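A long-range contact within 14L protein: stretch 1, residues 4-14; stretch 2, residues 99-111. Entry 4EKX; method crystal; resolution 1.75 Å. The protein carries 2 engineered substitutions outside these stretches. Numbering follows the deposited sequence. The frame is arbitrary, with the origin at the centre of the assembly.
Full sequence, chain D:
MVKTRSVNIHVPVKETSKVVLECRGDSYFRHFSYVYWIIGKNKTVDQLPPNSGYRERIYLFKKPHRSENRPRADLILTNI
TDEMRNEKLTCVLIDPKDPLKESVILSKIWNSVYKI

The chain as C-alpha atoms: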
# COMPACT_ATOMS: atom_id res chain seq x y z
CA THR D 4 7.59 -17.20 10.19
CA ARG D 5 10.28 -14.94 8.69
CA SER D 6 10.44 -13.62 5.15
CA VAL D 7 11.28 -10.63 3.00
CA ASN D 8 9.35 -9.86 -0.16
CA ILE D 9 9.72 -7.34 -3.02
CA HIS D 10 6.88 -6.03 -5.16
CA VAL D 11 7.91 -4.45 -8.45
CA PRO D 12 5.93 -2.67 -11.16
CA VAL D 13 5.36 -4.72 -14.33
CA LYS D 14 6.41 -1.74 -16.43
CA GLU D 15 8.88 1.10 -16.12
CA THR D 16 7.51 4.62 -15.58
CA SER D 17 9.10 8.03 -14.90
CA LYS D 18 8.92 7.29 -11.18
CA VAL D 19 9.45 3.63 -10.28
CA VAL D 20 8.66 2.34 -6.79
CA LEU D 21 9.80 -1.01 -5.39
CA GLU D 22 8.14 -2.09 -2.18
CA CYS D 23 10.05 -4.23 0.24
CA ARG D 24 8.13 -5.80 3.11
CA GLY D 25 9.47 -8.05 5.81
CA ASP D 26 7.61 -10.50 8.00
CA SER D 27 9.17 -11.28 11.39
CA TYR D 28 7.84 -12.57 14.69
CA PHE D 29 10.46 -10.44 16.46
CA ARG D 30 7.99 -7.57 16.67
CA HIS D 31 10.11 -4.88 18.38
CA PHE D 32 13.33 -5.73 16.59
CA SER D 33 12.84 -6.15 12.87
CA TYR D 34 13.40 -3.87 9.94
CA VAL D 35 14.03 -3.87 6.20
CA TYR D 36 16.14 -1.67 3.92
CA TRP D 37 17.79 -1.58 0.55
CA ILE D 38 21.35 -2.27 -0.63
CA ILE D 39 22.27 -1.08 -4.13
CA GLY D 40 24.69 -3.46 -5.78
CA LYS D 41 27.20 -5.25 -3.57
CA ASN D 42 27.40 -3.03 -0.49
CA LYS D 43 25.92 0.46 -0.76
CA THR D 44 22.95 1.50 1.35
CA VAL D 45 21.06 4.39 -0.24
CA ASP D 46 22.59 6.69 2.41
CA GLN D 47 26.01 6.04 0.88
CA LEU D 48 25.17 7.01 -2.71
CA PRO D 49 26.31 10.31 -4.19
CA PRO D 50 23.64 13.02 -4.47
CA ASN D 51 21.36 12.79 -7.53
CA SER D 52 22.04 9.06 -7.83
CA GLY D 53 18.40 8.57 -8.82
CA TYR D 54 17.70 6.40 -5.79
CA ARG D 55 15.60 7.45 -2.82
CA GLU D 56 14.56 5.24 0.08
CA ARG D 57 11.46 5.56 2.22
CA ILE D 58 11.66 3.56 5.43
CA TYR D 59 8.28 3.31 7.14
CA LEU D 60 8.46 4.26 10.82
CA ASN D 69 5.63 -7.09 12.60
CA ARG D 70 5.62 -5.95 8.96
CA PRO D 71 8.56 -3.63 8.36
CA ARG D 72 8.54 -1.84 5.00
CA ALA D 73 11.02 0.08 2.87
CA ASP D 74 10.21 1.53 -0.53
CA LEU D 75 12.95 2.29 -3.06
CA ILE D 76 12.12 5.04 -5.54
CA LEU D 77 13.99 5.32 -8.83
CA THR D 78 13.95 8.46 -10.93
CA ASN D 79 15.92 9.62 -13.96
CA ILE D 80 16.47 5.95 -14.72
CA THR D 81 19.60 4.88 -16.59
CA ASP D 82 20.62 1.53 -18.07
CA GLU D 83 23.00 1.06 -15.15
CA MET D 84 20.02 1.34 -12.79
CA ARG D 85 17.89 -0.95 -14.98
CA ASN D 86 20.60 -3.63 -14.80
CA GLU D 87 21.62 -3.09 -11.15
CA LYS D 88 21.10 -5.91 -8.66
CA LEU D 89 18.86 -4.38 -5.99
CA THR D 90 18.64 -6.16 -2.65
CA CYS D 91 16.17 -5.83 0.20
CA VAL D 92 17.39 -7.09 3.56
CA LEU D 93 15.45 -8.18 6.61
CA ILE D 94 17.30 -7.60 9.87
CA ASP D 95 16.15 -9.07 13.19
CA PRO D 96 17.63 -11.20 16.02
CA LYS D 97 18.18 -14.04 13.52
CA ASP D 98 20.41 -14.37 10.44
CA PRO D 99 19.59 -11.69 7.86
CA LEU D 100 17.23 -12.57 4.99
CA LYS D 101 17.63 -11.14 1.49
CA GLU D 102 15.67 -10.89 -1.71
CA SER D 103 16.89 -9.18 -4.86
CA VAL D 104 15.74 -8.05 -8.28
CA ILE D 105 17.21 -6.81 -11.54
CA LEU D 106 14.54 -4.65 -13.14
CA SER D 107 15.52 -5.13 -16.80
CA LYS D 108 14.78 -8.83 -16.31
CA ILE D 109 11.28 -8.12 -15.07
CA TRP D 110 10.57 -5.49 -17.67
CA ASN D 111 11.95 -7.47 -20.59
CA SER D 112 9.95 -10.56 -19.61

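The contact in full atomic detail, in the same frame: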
# COMPACT_ATOMS: atom_id res chain seq x y z
N THR D 4 7.81 -17.79 11.51
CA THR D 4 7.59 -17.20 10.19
C THR D 4 8.46 -15.96 9.96
O THR D 4 8.22 -14.91 10.56
CB THR D 4 6.11 -16.80 9.98
N ARG D 5 9.45 -16.08 9.07
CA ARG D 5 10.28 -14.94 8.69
C ARG D 5 10.49 -14.91 7.18
O ARG D 5 10.81 -15.92 6.55
CB ARG D 5 11.64 -14.97 9.39
CG ARG D 5 11.55 -14.74 10.89
CD ARG D 5 12.87 -15.03 11.56
NE ARG D 5 13.94 -14.10 11.19
CZ ARG D 5 14.98 -14.42 10.43
NH1 ARG D 5 15.09 -15.64 9.93
NH2 ARG D 5 15.92 -13.51 10.18
N SER D 6 10.31 -13.74 6.59
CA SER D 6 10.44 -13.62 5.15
C SER D 6 10.66 -12.17 4.76
O SER D 6 10.41 -11.25 5.54
CB SER D 6 9.19 -14.18 4.46
OG SER D 6 8.09 -13.30 4.61
N VAL D 7 11.14 -11.97 3.55
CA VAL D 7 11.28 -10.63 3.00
C VAL D 7 10.79 -10.73 1.56
O VAL D 7 11.02 -11.73 0.88
CB VAL D 7 12.73 -10.10 3.11
CG1 VAL D 7 13.71 -11.01 2.35
CG2 VAL D 7 12.83 -8.66 2.63
N ASN D 8 10.03 -9.74 1.12
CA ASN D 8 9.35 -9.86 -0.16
C ASN D 8 9.43 -8.53 -0.89
O ASN D 8 9.29 -7.49 -0.27
CB ASN D 8 7.88 -10.29 0.07
CG ASN D 8 7.74 -11.43 1.12
OD1 ASN D 8 7.65 -12.60 0.76
ND2 ASN D 8 7.70 -11.06 2.40
N ILE D 9 9.68 -8.56 -2.20
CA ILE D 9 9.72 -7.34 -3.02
C ILE D 9 8.58 -7.32 -4.05
O ILE D 9 8.39 -8.27 -4.81
CB ILE D 9 11.05 -7.23 -3.81
CG1 ILE D 9 12.26 -7.18 -2.87
CG2 ILE D 9 11.04 -6.00 -4.75
CD1 ILE D 9 13.58 -7.22 -3.63
N HIS D 10 7.82 -6.23 -4.07
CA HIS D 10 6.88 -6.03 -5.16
C HIS D 10 7.47 -5.02 -6.13
O HIS D 10 7.99 -3.99 -5.72
CB HIS D 10 5.54 -5.50 -4.66
CG HIS D 10 4.65 -6.57 -4.11
ND1 HIS D 10 4.94 -7.26 -2.95
CD2 HIS D 10 3.49 -7.09 -4.58
CE1 HIS D 10 3.98 -8.14 -2.72
NE2 HIS D 10 3.09 -8.06 -3.70
N VAL D 11 7.39 -5.35 -7.42
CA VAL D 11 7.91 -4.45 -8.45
C VAL D 11 6.82 -4.12 -9.46
O VAL D 11 5.88 -4.90 -9.65
CB VAL D 11 9.12 -5.06 -9.21
CG1 VAL D 11 10.31 -5.23 -8.27
CG2 VAL D 11 8.73 -6.39 -9.84
N PRO D 12 6.93 -2.96 -10.12
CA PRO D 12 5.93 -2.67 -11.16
C PRO D 12 6.24 -3.47 -12.42
O PRO D 12 7.42 -3.67 -12.74
CB PRO D 12 6.10 -1.17 -11.41
CG PRO D 12 7.56 -0.91 -11.11
CD PRO D 12 7.95 -1.89 -10.00
N VAL D 13 5.20 -3.93 -13.12
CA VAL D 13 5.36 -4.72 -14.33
C VAL D 13 5.93 -3.91 -15.49
O VAL D 13 6.44 -4.47 -16.46
CB VAL D 13 4.04 -5.36 -14.78
CG1 VAL D 13 3.52 -6.31 -13.70
CG2 VAL D 13 3.01 -4.29 -15.08
N LYS D 14 5.84 -2.59 -15.40
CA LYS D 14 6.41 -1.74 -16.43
C LYS D 14 7.14 -0.55 -15.82
O LYS D 14 6.79 -0.07 -14.74
CB LYS D 14 5.33 -1.24 -17.39
CG LYS D 14 4.24 -0.41 -16.74
CD LYS D 14 3.14 -0.08 -17.75
CE LYS D 14 1.90 0.48 -17.07
NZ LYS D 14 2.12 1.83 -16.50
N PRO D 99 20.29 -12.57 8.81
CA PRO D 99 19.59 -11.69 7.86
C PRO D 99 19.01 -12.45 6.66
O PRO D 99 19.59 -13.46 6.22
CB PRO D 99 20.70 -10.72 7.40
CG PRO D 99 21.74 -10.79 8.50
CD PRO D 99 21.71 -12.20 8.97
N LEU D 100 17.87 -12.00 6.18
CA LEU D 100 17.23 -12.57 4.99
C LEU D 100 17.29 -11.55 3.87
O LEU D 100 17.15 -10.35 4.12
CB LEU D 100 15.77 -12.95 5.26
CG LEU D 100 15.49 -14.10 6.22
CD1 LEU D 100 13.99 -14.41 6.22
CD2 LEU D 100 16.30 -15.33 5.84
N LYS D 101 17.52 -12.02 2.65
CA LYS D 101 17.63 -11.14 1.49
C LYS D 101 16.78 -11.61 0.33
O LYS D 101 16.59 -12.81 0.11
CB LYS D 101 19.08 -11.06 1.00
CG LYS D 101 20.08 -10.46 1.98
CD LYS D 101 21.50 -10.63 1.44
CE LYS D 101 22.55 -10.16 2.43
NZ LYS D 101 23.94 -10.30 1.86
N GLU D 102 16.26 -10.64 -0.42
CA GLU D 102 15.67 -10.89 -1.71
C GLU D 102 16.21 -9.82 -2.65
O GLU D 102 16.52 -8.71 -2.22
CB GLU D 102 14.14 -10.81 -1.63
CG GLU D 102 13.45 -11.18 -2.93
CD GLU D 102 13.71 -12.63 -3.32
OE1 GLU D 102 13.73 -13.50 -2.42
OE2 GLU D 102 13.90 -12.89 -4.52
N SER D 103 16.32 -10.14 -3.93
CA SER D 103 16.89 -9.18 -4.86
C SER D 103 16.14 -9.19 -6.18
O SER D 103 15.36 -10.11 -6.46
CB SER D 103 18.38 -9.45 -5.09
OG SER D 103 18.59 -10.70 -5.72
N VAL D 104 16.36 -8.15 -6.97
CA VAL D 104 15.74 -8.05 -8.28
C VAL D 104 16.62 -7.23 -9.20
O VAL D 104 17.32 -6.31 -8.77
CB VAL D 104 14.32 -7.41 -8.18
CG1 VAL D 104 14.40 -6.00 -7.61
CG2 VAL D 104 13.63 -7.41 -9.55
N ILE D 105 16.61 -7.60 -10.48
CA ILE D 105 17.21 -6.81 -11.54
C ILE D 105 16.07 -6.42 -12.46
O ILE D 105 15.49 -7.26 -13.14
CB ILE D 105 18.28 -7.61 -12.30
CG1 ILE D 105 19.48 -7.88 -11.39
CG2 ILE D 105 18.73 -6.86 -13.58
CD1 ILE D 105 20.53 -8.77 -12.00
N LEU D 106 15.73 -5.13 -12.45
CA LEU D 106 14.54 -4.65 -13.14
C LEU D 106 14.46 -4.98 -14.63
O LEU D 106 13.39 -5.35 -15.11
CB LEU D 106 14.36 -3.15 -12.89
CG LEU D 106 14.08 -2.90 -11.40
CD1 LEU D 106 14.16 -1.42 -11.05
CD2 LEU D 106 12.72 -3.49 -11.03
N SER D 107 15.56 -4.86 -15.36
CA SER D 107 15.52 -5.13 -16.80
C SER D 107 15.00 -6.54 -17.09
O SER D 107 14.39 -6.78 -18.13
CB SER D 107 16.90 -4.92 -17.44
OG SER D 107 17.87 -5.76 -16.83
N LYS D 108 15.24 -7.46 -16.16
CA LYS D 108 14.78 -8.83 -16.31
C LYS D 108 13.27 -8.93 -16.17
O LYS D 108 12.63 -9.69 -16.88
CB LYS D 108 15.45 -9.73 -15.28
CG LYS D 108 16.94 -9.92 -15.48
N ILE D 109 12.72 -8.15 -15.26
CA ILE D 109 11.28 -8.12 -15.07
C ILE D 109 10.62 -7.44 -16.25
O ILE D 109 9.64 -7.93 -16.79
CB ILE D 109 10.90 -7.37 -13.79
CG1 ILE D 109 11.51 -8.05 -12.56
CG2 ILE D 109 9.40 -7.28 -13.66
CD1 ILE D 109 10.81 -9.33 -12.17
N TRP D 110 11.18 -6.31 -16.65
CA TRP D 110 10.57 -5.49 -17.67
C TRP D 110 10.69 -6.05 -19.06
O TRP D 110 9.85 -5.76 -19.93
CB TRP D 110 11.10 -4.07 -17.61
CG TRP D 110 10.70 -3.35 -16.35
CD1 TRP D 110 9.62 -3.63 -15.53
CD2 TRP D 110 11.35 -2.20 -15.73
NE1 TRP D 110 9.56 -2.76 -14.48
CE2 TRP D 110 10.57 -1.88 -14.54
CE3 TRP D 110 12.46 -1.43 -16.03
CZ2 TRP D 110 10.90 -0.83 -13.71
CZ3 TRP D 110 12.79 -0.38 -15.18
CH2 TRP D 110 12.03 -0.09 -14.05
N ASN D 111 11.72 -6.86 -19.28
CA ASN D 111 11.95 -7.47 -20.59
C ASN D 111 11.26 -8.83 -20.72
O ASN D 111 11.28 -9.45 -21.78
CB ASN D 111 13.45 -7.62 -20.86
CG ASN D 111 14.13 -6.28 -21.06
OD1 ASN D 111 13.48 -5.25 -21.20
ND2 ASN D 111 15.46 -6.30 -21.08

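What fills the centre of this contact? Val11 lies buried with its CA-to-CB bond toward the second stretch, and its two methyls meet different partners. CG1 of Val11 sits 4.2 Å from CG2 of Val104 and 4.1 Å from CD2 of Leu106, while CG2 of Val11 lies 4.0 Å from CG2 of Ile109. Leu106 leaves its backbone sideways, but its chi1 m, chi2 t conformation carries the end of the side chain nearer. Ile9 continues the cluster: its extended m, t rotamer places CD1 of Ile9 4.2 Å from CG1 of Val104. Valine and isoleucine, branched at CB, suit the strand positions; all the residues here offer methyl groups to the cluster and no polar side-chain group to satisfy.

How do two nearly parallel strands meet without backbone hydrogen bonds between them? The strand through Val7 to Val11 and the strand through Leu100 to Ser103 run in the same direction, 16° apart, with axes 6.6 Å apart at their closest, and they meet through side chains. Val7, Ile9 and Val11 point toward the other stretch, as do Leu100, Glu102 and Val104, in the alternation expected of extended chains. The methyls also pack on backbone: CG1 of Val7 reaches C of Lys101 at 3.7 Å, and CD1 of Ile9 approaches O of Glu102 at 3.6 Å. Glu102 takes part through its aliphatic portion, with its CB 4.0 Å from CG1 of Val7 and its CG 4.0 Å from CD1 of Ile9, while its carboxylate extends beyond them.

What closes the contact near Arg5? Leu100, the residue most covered by the opposing stretch, holds CD1 3.5 Å from O of Arg5 and 4.0 Å from CB of Arg5. The same methyl lies over one face of the Arg5 guanidinium, so the flat guanidinium covers part of Leu100, while NE of Arg5 is hydrogen-bonded elsewhere in the structure.

Where does a polar bond finally join the stretches? At the helix, NE1 of Trp110 donates to O of Pro12 over 2.9 Å with an angle of 152°, the one hydrogen bond across the contact. The acceptor lies at the indole edge, near the ring plane, where the N-H can reach it. Tryptophan suits this position by combining that donor with a broad apolar surface: its CZ2 packs 4.2 Å from CG of Pro12. The backbone C of Lys14 lies over one ring face, 3.5 Å from NE1 of Trp110. In all, the two stretches bury 689 Å², summed over both sides.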